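Rhamnosidase B (Bacillus sp., PDB 2OKX) probably hydrolyses terminal alpha-L-rhamnosyl residues of glycosides, as a family 78 alpha-L-rhamnosidase. Local coordinates at residues 248-262 and 315-329. Numbering follows the deposited sequence.
Sequences TILTLETSGVVTLGF and HFAIDSEAAFTLRSP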
ATOM      1  N   THR A 248     -23.240  23.995  -7.134  1.00 26.46           N
ATOM      2  CA  THR A 248     -24.464  23.339  -7.555  1.00 28.43           C
ATOM      3  C   THR A 248     -25.658  24.140  -7.054  1.00 28.68           C
ATOM      4  O   THR A 248     -25.573  24.845  -6.041  1.00 27.63           O
ATOM      5  CB  THR A 248     -24.571  21.905  -6.988  1.00 28.31           C
ATOM      6  OG1 THR A 248     -25.651  21.214  -7.632  1.00 29.25           O
ATOM      7  CG2 THR A 248     -24.833  21.943  -5.486  1.00 27.36           C
ATOM      8  N   ILE A 249     -26.768  24.033  -7.773  1.00 30.08           N
ATOM      9  CA  ILE A 249     -27.989  24.725  -7.386  1.00 31.34           C
ATOM     10  C   ILE A 249     -28.891  23.729  -6.672  1.00 30.52           C
ATOM     11  O   ILE A 249     -29.294  22.721  -7.251  1.00 31.07           O
ATOM     12  CB  ILE A 249     -28.743  25.281  -8.611  1.00 33.15           C
ATOM     13  CG1 ILE A 249     -27.850  26.253  -9.381  1.00 34.64           C
ATOM     14  CG2 ILE A 249     -30.017  25.980  -8.159  1.00 33.52           C
ATOM     15  CD1 ILE A 249     -27.447  27.470  -8.577  1.00 37.54           C
ATOM     16  N   LEU A 250     -29.192  24.014  -5.411  1.00 31.62           N
ATOM     17  CA  LEU A 250     -30.053  23.161  -4.604  1.00 33.47           C
ATOM     18  C   LEU A 250     -31.464  23.733  -4.625  1.00 34.76           C
ATOM     19  O   LEU A 250     -31.687  24.851  -4.167  1.00 35.25           O
ATOM     20  CB  LEU A 250     -29.541  23.114  -3.161  1.00 34.06           C
ATOM     21  CG  LEU A 250     -30.431  22.438  -2.118  1.00 33.97           C
ATOM     22  CD1 LEU A 250     -30.631  20.981  -2.480  1.00 34.99           C
ATOM     23  CD2 LEU A 250     -29.793  22.563  -0.742  1.00 36.41           C
ATOM     24  N   THR A 251     -32.413  22.964  -5.151  1.00 36.08           N
ATOM     25  CA  THR A 251     -33.796  23.418  -5.227  1.00 36.67           C
ATOM     26  C   THR A 251     -34.711  22.595  -4.335  1.00 37.96           C
ATOM     27  O   THR A 251     -34.804  21.375  -4.482  1.00 37.04           O
ATOM     28  CB  THR A 251     -34.335  23.335  -6.667  1.00 37.15           C
ATOM     29  OG1 THR A 251     -33.471  24.063  -7.545  1.00 37.77           O
ATOM     30  CG2 THR A 251     -35.731  23.931  -6.745  1.00 39.77           C
ATOM     31  N   LEU A 252     -35.380  23.274  -3.407  1.00 38.95           N
ATOM     32  CA  LEU A 252     -36.311  22.623  -2.493  1.00 41.87           C
ATOM     33  C   LEU A 252     -37.745  22.858  -2.948  1.00 44.86           C
ATOM     34  O   LEU A 252     -38.152  24.000  -3.169  1.00 44.34           O
ATOM     35  CB  LEU A 252     -36.145  23.166  -1.074  1.00 41.62           C
ATOM     36  CG  LEU A 252     -35.001  22.621  -0.221  1.00 42.34           C
ATOM     37  CD1 LEU A 252     -35.082  23.224   1.173  1.00 42.02           C
ATOM     38  CD2 LEU A 252     -35.102  21.105  -0.140  1.00 43.00           C
ATOM     39  N   GLU A 253     -38.510  21.779  -3.083  1.00 47.80           N
ATOM     40  CA  GLU A 253     -39.903  21.890  -3.499  1.00 50.19           C
ATOM     41  C   GLU A 253     -40.683  22.601  -2.401  1.00 49.82           C
ATOM     42  O   GLU A 253     -41.600  23.373  -2.676  1.00 51.04           O
ATOM     43  CB  GLU A 253     -40.498  20.504  -3.742  1.00 53.62           C
ATOM     44  CG  GLU A 253     -39.771  19.695  -4.803  1.00 58.06           C
ATOM     45  CD  GLU A 253     -40.443  18.362  -5.082  1.00 61.13           C
ATOM     46  OE1 GLU A 253     -39.912  17.589  -5.909  1.00 62.67           O
ATOM     47  OE2 GLU A 253     -41.502  18.091  -4.474  1.00 62.72           O
ATOM     48  N   THR A 254     -40.307  22.336  -1.155  1.00 48.84           N
ATOM     49  CA  THR A 254     -40.954  22.949  -0.003  1.00 48.29           C
ATOM     50  C   THR A 254     -39.913  23.282   1.054  1.00 47.96           C
ATOM     51  O   THR A 254     -38.817  22.720   1.058  1.00 48.99           O
ATOM     52  CB  THR A 254     -42.012  22.011   0.620  1.00 49.54           C
ATOM     53  OG1 THR A 254     -41.398  20.772   0.996  1.00 50.74           O
ATOM     54  CG2 THR A 254     -43.132  21.737  -0.373  1.00 48.80           C
ATOM     55  N   SER A 255     -40.259  24.198   1.951  1.00 46.46           N
ATOM     56  CA  SER A 255     -39.354  24.608   3.015  1.00 45.54           C
ATOM     57  C   SER A 255     -38.941  23.413   3.871  1.00 44.81           C
ATOM     58  O   SER A 255     -39.750  22.524   4.132  1.00 44.33           O
ATOM     59  CB  SER A 255     -40.031  25.659   3.895  1.00 45.61           C
ATOM     60  OG  SER A 255     -39.184  26.058   4.956  1.00 49.06           O
ATOM     61  N   GLY A 256     -37.683  23.394   4.305  1.00 42.86           N
ATOM     62  CA  GLY A 256     -37.213  22.295   5.130  1.00 42.25           C
ATOM     63  C   GLY A 256     -35.741  22.369   5.494  1.00 41.35           C
ATOM     64  O   GLY A 256     -35.012  23.226   4.995  1.00 41.38           O
ATOM     65  N   VAL A 257     -35.306  21.469   6.373  1.00 39.42           N
ATOM     66  CA  VAL A 257     -33.912  21.419   6.804  1.00 37.82           C
ATOM     67  C   VAL A 257     -33.129  20.484   5.889  1.00 35.88           C
ATOM     68  O   VAL A 257     -33.573  19.375   5.596  1.00 35.65           O
ATOM     69  CB  VAL A 257     -33.784  20.902   8.257  1.00 39.42           C
ATOM     70  CG1 VAL A 257     -32.312  20.819   8.652  1.00 41.23           C
ATOM     71  CG2 VAL A 257     -34.529  21.825   9.210  1.00 39.51           C
ATOM     72  N   VAL A 258     -31.970  20.945   5.431  1.00 32.69           N
ATOM     73  CA  VAL A 258     -31.124  20.147   4.555  1.00 31.69           C
ATOM     74  C   VAL A 258     -29.771  19.975   5.232  1.00 30.39           C
ATOM     75  O   VAL A 258     -29.250  20.910   5.839  1.00 29.47           O
ATOM     76  CB  VAL A 258     -30.919  20.835   3.188  1.00 31.31           C
ATOM     77  CG1 VAL A 258     -30.073  19.958   2.279  1.00 32.18           C
ATOM     78  CG2 VAL A 258     -32.266  21.118   2.542  1.00 33.08           C
ATOM     79  N   THR A 259     -29.209  18.777   5.143  1.00 29.48           N
ATOM     80  CA  THR A 259     -27.918  18.523   5.759  1.00 27.67           C
ATOM     81  C   THR A 259     -26.864  18.246   4.700  1.00 27.09           C
ATOM     82  O   THR A 259     -27.031  17.360   3.861  1.00 27.36           O
ATOM     83  CB  THR A 259     -27.978  17.318   6.723  1.00 28.74           C
ATOM     84  OG1 THR A 259     -28.970  17.555   7.731  1.00 28.19           O
ATOM     85  CG2 THR A 259     -26.624  17.112   7.403  1.00 27.69           C
ATOM     86  N   LEU A 260     -25.786  19.022   4.729  1.00 26.13           N
ATOM     87  CA  LEU A 260     -24.694  18.827   3.786  1.00 26.24           C
ATOM     88  C   LEU A 260     -23.680  17.970   4.522  1.00 26.50           C
ATOM     89  O   LEU A 260     -23.302  18.289   5.650  1.00 25.73           O
ATOM     90  CB  LEU A 260     -24.049  20.159   3.399  1.00 26.92           C
ATOM     91  CG  LEU A 260     -24.950  21.234   2.786  1.00 28.02           C
ATOM     92  CD1 LEU A 260     -24.099  22.452   2.436  1.00 27.27           C
ATOM     93  CD2 LEU A 260     -25.649  20.692   1.540  1.00 26.77           C
ATOM     94  N   GLY A 261     -23.256  16.882   3.891  1.00 26.27           N
ATOM     95  CA  GLY A 261     -22.292  15.997   4.516  1.00 24.79           C
ATOM     96  C   GLY A 261     -20.987  15.915   3.754  1.00 24.45           C
ATOM     97  O   GLY A 261     -20.968  15.886   2.524  1.00 24.47           O
ATOM     98  N   PHE A 262     -19.888  15.879   4.497  1.00 25.33           N
ATOM     99  CA  PHE A 262     -18.562  15.789   3.907  1.00 22.83           C
ATOM    100  C   PHE A 262     -17.814  14.656   4.600  1.00 23.99           C
ATOM    101  O   PHE A 262     -17.107  14.869   5.587  1.00 22.38           O
ATOM    102  CB  PHE A 262     -17.832  17.122   4.081  1.00 22.20           C
ATOM    103  CG  PHE A 262     -18.451  18.246   3.296  1.00 22.37           C
ATOM    104  CD1 PHE A 262     -18.144  18.422   1.952  1.00 22.94           C
ATOM    105  CD2 PHE A 262     -19.384  19.091   3.887  1.00 22.63           C
ATOM    106  CE1 PHE A 262     -18.761  19.429   1.199  1.00 23.28           C
ATOM    107  CE2 PHE A 262     -20.010  20.099   3.147  1.00 24.31           C
ATOM    108  CZ  PHE A 262     -19.696  20.266   1.801  1.00 22.86           C
ATOM    109  N   HIS A 315     -15.484  13.460  -1.319  1.00 22.28           N
ATOM    110  CA  HIS A 315     -16.882  13.099  -1.116  1.00 22.79           C
ATOM    111  C   HIS A 315     -17.824  14.237  -0.764  1.00 22.95           C
ATOM    112  O   HIS A 315     -17.471  15.144  -0.016  1.00 22.44           O
ATOM    113  CB  HIS A 315     -16.954  12.009  -0.046  1.00 23.21           C
ATOM    114  CG  HIS A 315     -16.329  10.720  -0.476  1.00 23.85           C
ATOM    115  ND1 HIS A 315     -17.042   9.725  -1.107  1.00 22.90           N
ATOM    116  CD2 HIS A 315     -15.041  10.304  -0.452  1.00 23.24           C
ATOM    117  CE1 HIS A 315     -16.220   8.751  -1.457  1.00 23.70           C
ATOM    118  NE2 HIS A 315     -15.000   9.078  -1.072  1.00 23.99           N
ATOM    119  N   PHE A 316     -19.037  14.156  -1.306  1.00 23.95           N
ATOM    120  CA  PHE A 316     -20.076  15.160  -1.089  1.00 23.97           C
ATOM    121  C   PHE A 316     -21.417  14.444  -0.936  1.00 24.01           C
ATOM    122  O   PHE A 316     -21.771  13.604  -1.764  1.00 24.69           O
ATOM    123  CB  PHE A 316     -20.140  16.095  -2.300  1.00 26.10           C
ATOM    124  CG  PHE A 316     -21.099  17.243  -2.137  1.00 26.47           C
ATOM    125  CD1 PHE A 316     -21.738  17.788  -3.246  1.00 27.78           C
ATOM    126  CD2 PHE A 316     -21.338  17.801  -0.886  1.00 25.25           C
ATOM    127  CE1 PHE A 316     -22.599  18.878  -3.110  1.00 26.69           C
ATOM    128  CE2 PHE A 316     -22.196  18.888  -0.739  1.00 27.44           C
ATOM    129  CZ  PHE A 316     -22.827  19.426  -1.855  1.00 27.28           C
ATOM    130  N   ALA A 317     -22.162  14.766   0.115  1.00 23.38           N
ATOM    131  CA  ALA A 317     -23.456  14.132   0.333  1.00 22.90           C
ATOM    132  C   ALA A 317     -24.485  15.134   0.830  1.00 23.42           C
ATOM    133  O   ALA A 317     -24.138  16.153   1.422  1.00 24.35           O
ATOM    134  CB  ALA A 317     -23.327  12.984   1.336  1.00 23.94           C
ATOM    135  N   ILE A 318     -25.755  14.832   0.586  1.00 23.25           N
ATOM    136  CA  ILE A 318     -26.842  15.696   1.014  1.00 23.43           C
ATOM    137  C   ILE A 318     -28.038  14.845   1.418  1.00 23.72           C
ATOM    138  O   ILE A 318     -28.339  13.843   0.771  1.00 24.34           O
ATOM    139  CB  ILE A 318     -27.299  16.640  -0.120  1.00 23.30           C
ATOM    140  CG1 ILE A 318     -26.116  17.460  -0.638  1.00 24.74           C
ATOM    141  CG2 ILE A 318     -28.391  17.568   0.397  1.00 22.83           C
ATOM    142  CD1 ILE A 318     -26.459  18.341  -1.832  1.00 26.00           C
ATOM    143  N   ASP A 319     -28.712  15.241   2.488  1.00 24.41           N
ATOM    144  CA  ASP A 319     -29.893  14.517   2.940  1.00 28.66           C
ATOM    145  C   ASP A 319     -30.894  15.490   3.546  1.00 29.74           C
ATOM    146  O   ASP A 319     -30.517  16.532   4.081  1.00 28.54           O
ATOM    147  CB  ASP A 319     -29.518  13.446   3.967  1.00 29.14           C
ATOM    148  CG  ASP A 319     -30.666  12.502   4.266  1.00 30.08           C
ATOM    149  OD1 ASP A 319     -31.358  12.703   5.287  1.00 31.40           O
ATOM    150  OD2 ASP A 319     -30.883  11.564   3.470  1.00 29.99           O
ATOM    151  N   SER A 320     -32.175  15.146   3.451  1.00 33.37           N
ATOM    152  CA  SER A 320     -33.236  15.993   3.983  1.00 35.78           C
ATOM    153  C   SER A 320     -34.568  15.255   4.024  1.00 37.82           C
ATOM    154  O   SER A 320     -34.791  14.317   3.259  1.00 36.82           O
ATOM    155  CB  SER A 320     -33.393  17.246   3.119  1.00 36.75           C
ATOM    156  OG  SER A 320     -34.460  18.052   3.590  1.00 36.75           O
ATOM    157  N   GLU A 321     -35.448  15.679   4.925  1.00 40.23           N
ATOM    158  CA  GLU A 321     -36.765  15.072   5.034  1.00 43.51           C
ATOM    159  C   GLU A 321     -37.656  15.697   3.963  1.00 43.55           C
ATOM    160  O   GLU A 321     -38.787  15.262   3.742  1.00 44.98           O
ATOM    161  CB  GLU A 321     -37.355  15.317   6.424  1.00 46.37           C
ATOM    162  CG  GLU A 321     -36.594  14.627   7.551  1.00 49.72           C
ATOM    163  CD  GLU A 321     -37.231  14.850   8.917  1.00 52.76           C
ATOM    164  OE1 GLU A 321     -36.717  14.294   9.913  1.00 54.11           O
ATOM    165  OE2 GLU A 321     -38.241  15.583   8.998  1.00 54.08           O
ATOM    166  N   ALA A 322     -37.127  16.720   3.297  1.00 41.37           N
ATOM    167  CA  ALA A 322     -37.842  17.418   2.236  1.00 40.68           C
ATOM    168  C   ALA A 322     -37.247  17.038   0.885  1.00 41.16           C
ATOM    169  O   ALA A 322     -36.066  16.702   0.795  1.00 40.43           O
ATOM    170  CB  ALA A 322     -37.742  18.918   2.444  1.00 41.40           C
ATOM    171  N   ALA A 323     -38.061  17.092  -0.165  1.00 39.30           N
ATOM    172  CA  ALA A 323     -37.597  16.746  -1.503  1.00 39.05           C
ATOM    173  C   ALA A 323     -36.719  17.847  -2.093  1.00 39.30           C
ATOM    174  O   ALA A 323     -36.944  19.030  -1.834  1.00 40.33           O
ATOM    175  CB  ALA A 323     -38.793  16.490  -2.416  1.00 40.11           C
ATOM    176  N   PHE A 324     -35.716  17.462  -2.881  1.00 36.99           N
ATOM    177  CA  PHE A 324     -34.835  18.446  -3.500  1.00 35.45           C
ATOM    178  C   PHE A 324     -34.185  17.940  -4.784  1.00 35.41           C
ATOM    179  O   PHE A 324     -34.095  16.735  -5.022  1.00 34.64           O
ATOM    180  CB  PHE A 324     -33.738  18.882  -2.521  1.00 35.19           C
ATOM    181  CG  PHE A 324     -32.779  17.783  -2.148  1.00 34.51           C
ATOM    182  CD1 PHE A 324     -33.100  16.866  -1.154  1.00 35.39           C
ATOM    183  CD2 PHE A 324     -31.559  17.658  -2.803  1.00 33.68           C
ATOM    184  CE1 PHE A 324     -32.217  15.839  -0.817  1.00 33.99           C
ATOM    185  CE2 PHE A 324     -30.672  16.637  -2.474  1.00 34.14           C
ATOM    186  CZ  PHE A 324     -31.004  15.727  -1.479  1.00 32.91           C
ATOM    187  N   THR A 325     -33.741  18.874  -5.616  1.00 34.80           N
ATOM    188  CA  THR A 325     -33.078  18.532  -6.864  1.00 35.09           C
ATOM    189  C   THR A 325     -31.756  19.287  -6.920  1.00 34.35           C
ATOM    190  O   THR A 325     -31.527  20.217  -6.147  1.00 32.95           O
ATOM    191  CB  THR A 325     -33.927  18.927  -8.097  1.00 36.73           C
ATOM    192  OG1 THR A 325     -34.008  20.356  -8.193  1.00 38.55           O
ATOM    193  CG2 THR A 325     -35.330  18.355  -7.979  1.00 36.75           C
ATOM    194  N   LEU A 326     -30.891  18.876  -7.838  1.00 34.15           N
ATOM    195  CA  LEU A 326     -29.591  19.503  -8.012  1.00 34.42           C
ATOM    196  C   LEU A 326     -29.307  19.688  -9.490  1.00 34.04           C
ATOM    197  O   LEU A 326     -29.669  18.842 -10.310  1.00 35.64           O
ATOM    198  CB  LEU A 326     -28.484  18.628  -7.411  1.00 35.28           C
ATOM    199  CG  LEU A 326     -27.975  18.884  -5.990  1.00 37.78           C
ATOM    200  CD1 LEU A 326     -29.116  18.852  -4.991  1.00 38.12           C
ATOM    201  CD2 LEU A 326     -26.925  17.828  -5.650  1.00 38.33           C
ATOM    202  N   ARG A 327     -28.661  20.793  -9.835  1.00 32.51           N
ATOM    203  CA  ARG A 327     -28.298  21.025 -11.221  1.00 33.17           C
ATOM    204  C   ARG A 327     -27.071  21.911 -11.291  1.00 30.61           C
ATOM    205  O   ARG A 327     -26.828  22.724 -10.403  1.00 30.05           O
ATOM    206  CB  ARG A 327     -29.457  21.648 -12.011  1.00 35.23           C
ATOM    207  CG  ARG A 327     -29.762  23.102 -11.719  1.00 37.51           C
ATOM    208  CD  ARG A 327     -30.653  23.666 -12.832  1.00 41.70           C
ATOM    209  NE  ARG A 327     -31.015  25.062 -12.613  1.00 41.21           N
ATOM    210  CZ  ARG A 327     -31.811  25.477 -11.634  1.00 43.01           C
ATOM    211  NH1 ARG A 327     -32.333  24.603 -10.784  1.00 41.50           N
ATOM    212  NH2 ARG A 327     -32.079  26.769 -11.501  1.00 43.20           N
ATOM    213  N   SER A 328     -26.294  21.727 -12.349  1.00 30.76           N
ATOM    214  CA  SER A 328     -25.074  22.487 -12.562  1.00 31.81           C
ATOM    215  C   SER A 328     -25.360  23.909 -13.013  1.00 33.59           C
ATOM    216  O   SER A 328     -26.284  24.147 -13.791  1.00 34.00           O
ATOM    217  CB  SER A 328     -24.211  21.796 -13.616  1.00 33.41           C
ATOM    218  OG  SER A 328     -23.114  22.610 -13.989  1.00 36.13           O
ATOM    219  N   PRO A 329     -24.577  24.878 -12.519  1.00 33.73           N
ATOM    220  CA  PRO A 329     -24.783  26.275 -12.913  1.00 33.79           C
ATOM    221  C   PRO A 329     -24.264  26.460 -14.334  1.00 32.94           C
ATOM    222  O   PRO A 329     -24.479  27.498 -14.957  1.00 34.30           O
ATOM    223  CB  PRO A 329     -23.950  27.054 -11.894  1.00 33.44           C
ATOM    224  CG  PRO A 329     -23.864  26.120 -10.715  1.00 35.54           C
ATOM    225  CD  PRO A 329     -23.651  24.792 -11.378  1.00 33.84           C
TER
HETATM  226  O   HOH W   1     -31.589  22.586  -8.749  1.00 34.41           O
HETATM  227  O   HOH W   2     -40.723  18.015  -0.089  1.00 38.21           O
HETATM  228  O   HOH W   3     -31.535  16.928   6.768  1.00 41.33           O
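S320 OG is held twice: it donates to V257 O at 2.6 Å, from above the carbonyl plane, and accepts from A322 N at 3.0 Å, which makes an ST turn. The hydroxyl reaches across because OG lies anti to the backbone N (chi1 177°). An alanine here would remove both bonds and would probably leave V257 O with little more than a weak water bond and the 321-323 loop freer to shift. From this turn two antiparallel ladders run into two sheets of a beta-sandwich. In one, strand 256-262 pairs with 315-320, and G261 N meets A317 O at 2.7 Å; in the other, strand 248-252 pairs with 324-327, and I249 N meets R327 O. Within each ladder apolar side chains gather on the face turned to the other sheet. V258 CG1 presses tightly on I318 CG2 at 3.5 Å, while L250 CD1 lies obliquely to the F324 ring, against CD2, and also touches L326 CD1. Farther along, the F262 and F316 rings are near parallel (planes at 22°) but slid apart, barely overlapping. Behind the second ladder, I249 CG2 sits over one face of the R327 guanidinium, 3.8 Å from NH1. A water there donates to I249 O and bonds T251 OG1 at 2.7 Å; on the other ladder, another donates to D319 O and bonds T259 OG1. Apolar contacts thus join the sheets inside domain D2, L250 and L252 meeting L294 and L326 meeting Y219, whereas the R327-E298 and D319-K218 salt bridges and the waters lie on the outer faces, beside apolar residues such as I249.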